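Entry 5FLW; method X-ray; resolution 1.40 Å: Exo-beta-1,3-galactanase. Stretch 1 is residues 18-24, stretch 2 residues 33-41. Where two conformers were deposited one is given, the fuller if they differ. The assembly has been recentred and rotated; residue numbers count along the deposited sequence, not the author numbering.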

ATOM      1  N   ALA A  18      -0.686 -16.880  -3.861  1.00 12.36           N
ATOM      2  CA  ALA A  18      -1.179 -15.846  -2.938  1.00 11.20           C
ATOM      3  C   ALA A  18      -1.266 -14.521  -3.702  1.00 10.65           C
ATOM      4  O   ALA A  18      -0.262 -14.046  -4.246  1.00 12.69           O
ATOM      5  CB  ALA A  18      -0.271 -15.687  -1.707  1.00 11.43           C
ATOM      6  N   GLN A  19      -2.467 -13.932  -3.752  1.00 10.09           N
ATOM      7  CA  GLN A  19      -2.719 -12.689  -4.487  1.00 10.56           C
ATOM      8  C   GLN A  19      -2.232 -11.479  -3.665  1.00 11.06           C
ATOM      9  O   GLN A  19      -2.988 -10.588  -3.249  1.00 11.07           O
ATOM     10  CB  GLN A  19      -4.196 -12.604  -4.873  1.00 10.32           C
ATOM     11  CG  GLN A  19      -4.704 -13.691  -5.877  1.00 10.65           C
ATOM     12  CD  GLN A  19      -4.023 -13.628  -7.246  1.00 11.81           C
ATOM     13  OE1 GLN A  19      -3.956 -12.584  -7.877  1.00 11.77           O
ATOM     14  NE2 GLN A  19      -3.492 -14.772  -7.697  1.00 13.49           N
ATOM     15  N   LEU A  20      -0.923 -11.460  -3.428  1.00  9.45           N
ATOM     16  CA  LEU A  20      -0.303 -10.411  -2.617  1.00 10.62           C
ATOM     17  C   LEU A  20       0.125  -9.241  -3.518  1.00 14.05           C
ATOM     18  O   LEU A  20       1.310  -8.893  -3.615  1.00 15.02           O
ATOM     19  CB  LEU A  20       0.868 -10.971  -1.798  1.00 12.85           C
ATOM     20  CG  LEU A  20       0.445 -11.967  -0.711  1.00 11.16           C
ATOM     21  CD1 LEU A  20       1.624 -12.801  -0.234  1.00 13.04           C
ATOM     22  CD2 LEU A  20      -0.280 -11.288   0.482  1.00 12.61           C
ATOM     23  N   HIS A  21      -0.876  -8.633  -4.174  1.00 11.12           N
ATOM     24  CA  HIS A  21      -0.663  -7.580  -5.163  1.00 10.44           C
ATOM     25  C   HIS A  21      -1.256  -6.272  -4.650  1.00 10.94           C
ATOM     26  O   HIS A  21      -2.427  -6.230  -4.238  1.00 10.11           O
ATOM     27  CB  HIS A  21      -1.343  -7.911  -6.485  1.00 10.21           C
ATOM     28  CG  HIS A  21      -1.092  -9.300  -6.970  1.00 11.79           C
ATOM     29  ND1 HIS A  21       0.175  -9.762  -7.281  1.00 10.57           N
ATOM     30  CD2 HIS A  21      -1.953 -10.311  -7.249  1.00 10.77           C
ATOM     31  CE1 HIS A  21       0.081 -11.017  -7.686  1.00 14.48           C
ATOM     32  NE2 HIS A  21      -1.201 -11.370  -7.697  1.00 11.73           N
ATOM     33  N   GLY A  22      -0.448  -5.211  -4.689  1.00 10.55           N
ATOM     34  CA  GLY A  22      -0.877  -3.908  -4.197  1.00 10.26           C
ATOM     35  C   GLY A  22      -1.316  -3.922  -2.747  1.00 10.49           C
ATOM     36  O   GLY A  22      -2.258  -3.215  -2.394  1.00 10.80           O
ATOM     37  N   ILE A  23      -0.617  -4.686  -1.876  1.00 10.34           N
ATOM     38  CA  ILE A  23      -1.198  -5.039  -0.575  1.00 10.33           C
ATOM     39  C   ILE A  23      -1.191  -3.879   0.420  1.00 14.08           C
ATOM     40  O   ILE A  23      -0.327  -2.979   0.405  1.00 12.68           O
ATOM     41  CB  ILE A  23      -0.569  -6.295   0.075  1.00 11.57           C
ATOM     42  CG1 ILE A  23       0.875  -6.037   0.526  1.00 11.22           C
ATOM     43  CG2 ILE A  23      -0.703  -7.475  -0.831  1.00 10.20           C
ATOM     44  CD1 ILE A  23       1.509  -7.221   1.243  1.00 12.28           C
ATOM     45  N   GLY A  24      -2.161  -3.945   1.341  1.00 12.71           N
ATOM     46  CA  GLY A  24      -2.020  -3.337   2.644  1.00 11.35           C
ATOM     47  C   GLY A  24      -1.616  -4.418   3.631  1.00 13.37           C
ATOM     48  O   GLY A  24      -1.940  -5.605   3.446  1.00 12.82           O
ATOM     49  N   TYR A  33      -1.788  -9.161   8.936  1.00 13.27           N
ATOM     50  CA  TYR A  33      -2.878  -9.325   7.985  1.00 12.63           C
ATOM     51  C   TYR A  33      -2.523  -8.586   6.703  1.00 13.22           C
ATOM     52  O   TYR A  33      -2.281  -7.373   6.741  1.00 15.23           O
ATOM     53  CB  TYR A  33      -4.175  -8.736   8.550  1.00 15.31           C
ATOM     54  CG  TYR A  33      -4.724  -9.525   9.708  1.00 15.63           C
ATOM     55  CD1 TYR A  33      -4.079  -9.521  10.940  1.00 14.68           C
ATOM     56  CD2 TYR A  33      -5.881 -10.300   9.561  1.00 15.17           C
ATOM     57  CE1 TYR A  33      -4.570 -10.259  12.018  1.00 17.19           C
ATOM     58  CE2 TYR A  33      -6.390 -11.049  10.629  1.00 17.23           C
ATOM     59  CZ  TYR A  33      -5.719 -11.027  11.857  1.00 16.55           C
ATOM     60  OH  TYR A  33      -6.189 -11.748  12.941  1.00 19.36           O
ATOM     61  N   ALA A  34      -2.532  -9.297   5.576  1.00 12.00           N
ATOM     62  CA  ALA A  34      -2.343  -8.695   4.256  1.00 10.88           C
ATOM     63  C   ALA A  34      -3.678  -8.641   3.516  1.00 11.81           C
ATOM     64  O   ALA A  34      -4.474  -9.589   3.579  1.00 12.73           O
ATOM     65  CB  ALA A  34      -1.337  -9.502   3.421  1.00 11.36           C
ATOM     66  N   TYR A  35      -3.919  -7.540   2.805  1.00 10.60           N
ATOM     67  CA  TYR A  35      -5.110  -7.390   1.968  1.00 12.39           C
ATOM     68  C   TYR A  35      -4.625  -7.100   0.550  1.00 10.46           C
ATOM     69  O   TYR A  35      -3.973  -6.080   0.328  1.00 11.94           O
ATOM     70  CB  TYR A  35      -6.006  -6.247   2.495  1.00 11.18           C
ATOM     71  CG  TYR A  35      -6.423  -6.485   3.944  1.00 11.54           C
ATOM     72  CD1 TYR A  35      -7.592  -7.238   4.253  1.00 12.30           C
ATOM     73  CD2 TYR A  35      -5.632  -6.027   5.013  1.00 11.90           C
ATOM     74  CE1 TYR A  35      -7.972  -7.486   5.583  1.00 11.39           C
ATOM     75  CE2 TYR A  35      -5.999  -6.295   6.347  1.00 11.75           C
ATOM     76  CZ  TYR A  35      -7.168  -7.014   6.624  1.00 12.29           C
ATOM     77  OH  TYR A  35      -7.543  -7.264   7.924  1.00 14.06           O
ATOM     78  N   GLY A  36      -4.931  -7.991  -0.404  1.00 10.60           N
ATOM     79  CA  GLY A  36      -4.382  -7.873  -1.740  1.00 11.83           C
ATOM     80  C   GLY A  36      -5.437  -7.885  -2.834  1.00 11.71           C
ATOM     81  O   GLY A  36      -6.586  -8.306  -2.631  1.00 10.25           O
ATOM     82  N   GLU A  37      -5.026  -7.396  -4.020  1.00  9.52           N
ATOM     83  CA  GLU A  37      -5.893  -7.449  -5.200  1.00  8.06           C
ATOM     84  C   GLU A  37      -5.973  -8.879  -5.728  1.00  9.73           C
ATOM     85  O   GLU A  37      -4.954  -9.464  -6.080  1.00 11.27           O
ATOM     86  CB  GLU A  37      -5.328  -6.538  -6.289  1.00  9.49           C
ATOM     87  CG  GLU A  37      -5.158  -5.083  -5.861  1.00 10.01           C
ATOM     88  CD  GLU A  37      -4.358  -4.236  -6.849  1.00  8.88           C
ATOM     89  OE1 GLU A  37      -4.081  -4.683  -7.983  1.00 10.88           O
ATOM     90  OE2 GLU A  37      -3.933  -3.119  -6.463  1.00 12.46           O
ATOM     91  N   ASN A  38      -7.184  -9.439  -5.831  1.00 10.23           N
ATOM     92  CA  ASN A  38      -7.355 -10.708  -6.536  1.00 10.59           C
ATOM     93  C   ASN A  38      -7.269 -10.430  -8.040  1.00 11.98           C
ATOM     94  O   ASN A  38      -8.139  -9.740  -8.596  1.00 11.62           O
ATOM     95  CB  ASN A  38      -8.720 -11.295  -6.205  1.00 11.61           C
ATOM     96  CG  ASN A  38      -8.930 -12.669  -6.828  1.00 13.78           C
ATOM     97  OD1 ASN A  38      -7.969 -13.322  -7.215  1.00 14.48           O
ATOM     98  ND2 ASN A  38     -10.195 -13.115  -6.921  1.00 12.36           N
ATOM     99  N   LYS A  39      -6.232 -10.958  -8.714  1.00 10.21           N
ATOM    100  CA  LYS A  39      -6.030 -10.665 -10.132  1.00 12.49           C
ATOM    101  C   LYS A  39      -5.948 -11.927 -10.995  1.00  9.87           C
ATOM    102  O   LYS A  39      -5.363 -11.887 -12.088  1.00 12.07           O
ATOM    103  CB  LYS A  39      -4.830  -9.731 -10.374  1.00 10.98           C
ATOM    104  CG  LYS A  39      -4.764  -8.557  -9.413  1.00 13.11           C
ATOM    105  CD  LYS A  39      -3.721  -7.485  -9.795  1.00 10.50           C
ATOM    106  CE  LYS A  39      -4.275  -6.515 -10.837  1.00 10.53           C
ATOM    107  NZ  LYS A  39      -5.419  -5.718 -10.272  1.00 11.27           N
ATOM    108  N   VAL A  40      -6.556 -13.035 -10.537  0.55 11.34           N
ATOM    109  CA  VAL A  40      -6.406 -14.321 -11.230  0.55 12.21           C
ATOM    110  C   VAL A  40      -6.874 -14.247 -12.674  0.55 12.37           C
ATOM    111  O   VAL A  40      -6.342 -14.950 -13.542  0.55 16.29           O
ATOM    112  CB  VAL A  40      -7.108 -15.476 -10.488  0.55 13.70           C
ATOM    113  CG1 VAL A  40      -6.359 -15.858  -9.228  0.55 21.15           C
ATOM    114  CG2 VAL A  40      -8.567 -15.124 -10.207  0.55 11.28           C
ATOM    115  N   ASN A  41      -7.867 -13.412 -12.957  1.00 12.28           N
ATOM    116  CA  ASN A  41      -8.422 -13.291 -14.292  1.00 12.62           C
ATOM    117  C   ASN A  41      -8.249 -11.888 -14.880  1.00 15.18           C
ATOM    118  O   ASN A  41      -9.085 -11.441 -15.671  1.00 15.63           O
ATOM    119  CB  ASN A  41      -9.880 -13.752 -14.300  1.00 15.55           C
ATOM    120  CG  ASN A  41     -10.019 -15.271 -14.022  1.00 36.28           C
ATOM    121  OD1 ASN A  41      -9.407 -16.101 -14.711  1.00 46.49           O
ATOM    122  ND2 ASN A  41     -10.794 -15.631 -12.991  1.00 37.55           N
TER

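Stretch 2 enters as a beta strand, residues 33 to 37, and stretch 1 runs antiparallel beside it without forming a long ladder of its own. The one beta bridge pairs Gly24 with Tyr35, and it satisfies the N and O of both residues, once each: Gly24 N donates to Tyr35 O at 3.0 Å, and Tyr35 N donates to Gly24 O at 2.8 Å. The same two carbonyls also receive CA-H...O contacts, from Ile23 CA to Tyr35 O (3.1 Å) and from Ala34 CA to Gly24 O (3.2 Å), so each oxygen is approached by a CA as well as by an amide.

Two residues further along the strand, Glu37 N donates to His21 O, 2.9 Å away and with an essentially linear N-H...O angle. Gly22 has positive phi, a conformation that favours glycine, and a CB there would point toward stretch 2 and clash with Glu37 OE2. Gly36, nearest Ile23 in register, is also restricted, here by space alone: a CB would clash with Gln19 O and crowd Ile23 CG2. With only hydrogens on its CA, Gly36 lets the backbones come close, and its CA makes a CA-H...O contact to Gln19 O at 3.4 Å. Gln19 O also accepts a weak hydrogen bond from His21 N, at 3.0 Å, within the tight path of stretch 1.

Beyond the strand, a side chain takes over the role of backbone partner. Gln19 points toward stretch 2, with chi1 and chi2 both m, and its OE1 accepts a hydrogen bond from Lys39 N at 2.9 Å. An amide side chain suits this place because its carbonyl can serve a loop NH while its NE2 remains a donor; Gln19 NE2 is hydrogen-bonded elsewhere in the structure and lies 3.4 Å from Val40 CG1. The aliphatic part of Gln19 packs too, its CG reaching Asn38 OD1 at 3.5 Å.

The charged groups of stretch 2 are also paired. Lys39 NZ forms a salt bridge with Glu37 OE1, 2.8 Å away, which balances charge between two buried residues, while Glu37 OE2 is hydrogen-bonded elsewhere. The methylenes of Lys39 remain available for packing, and its CG lies 4.0 Å from His21 CD2.

Apolar contact forms around Ala34. Leu20 CD2 meets Ala34 CB at 3.6 Å; although the CA-to-CB bond of Leu20 points away, its longer side chain brings the methyl back. Ile23 CD1 approaches the same Ala34 CB at 4.2 Å, so one small methyl serves two branched neighbours.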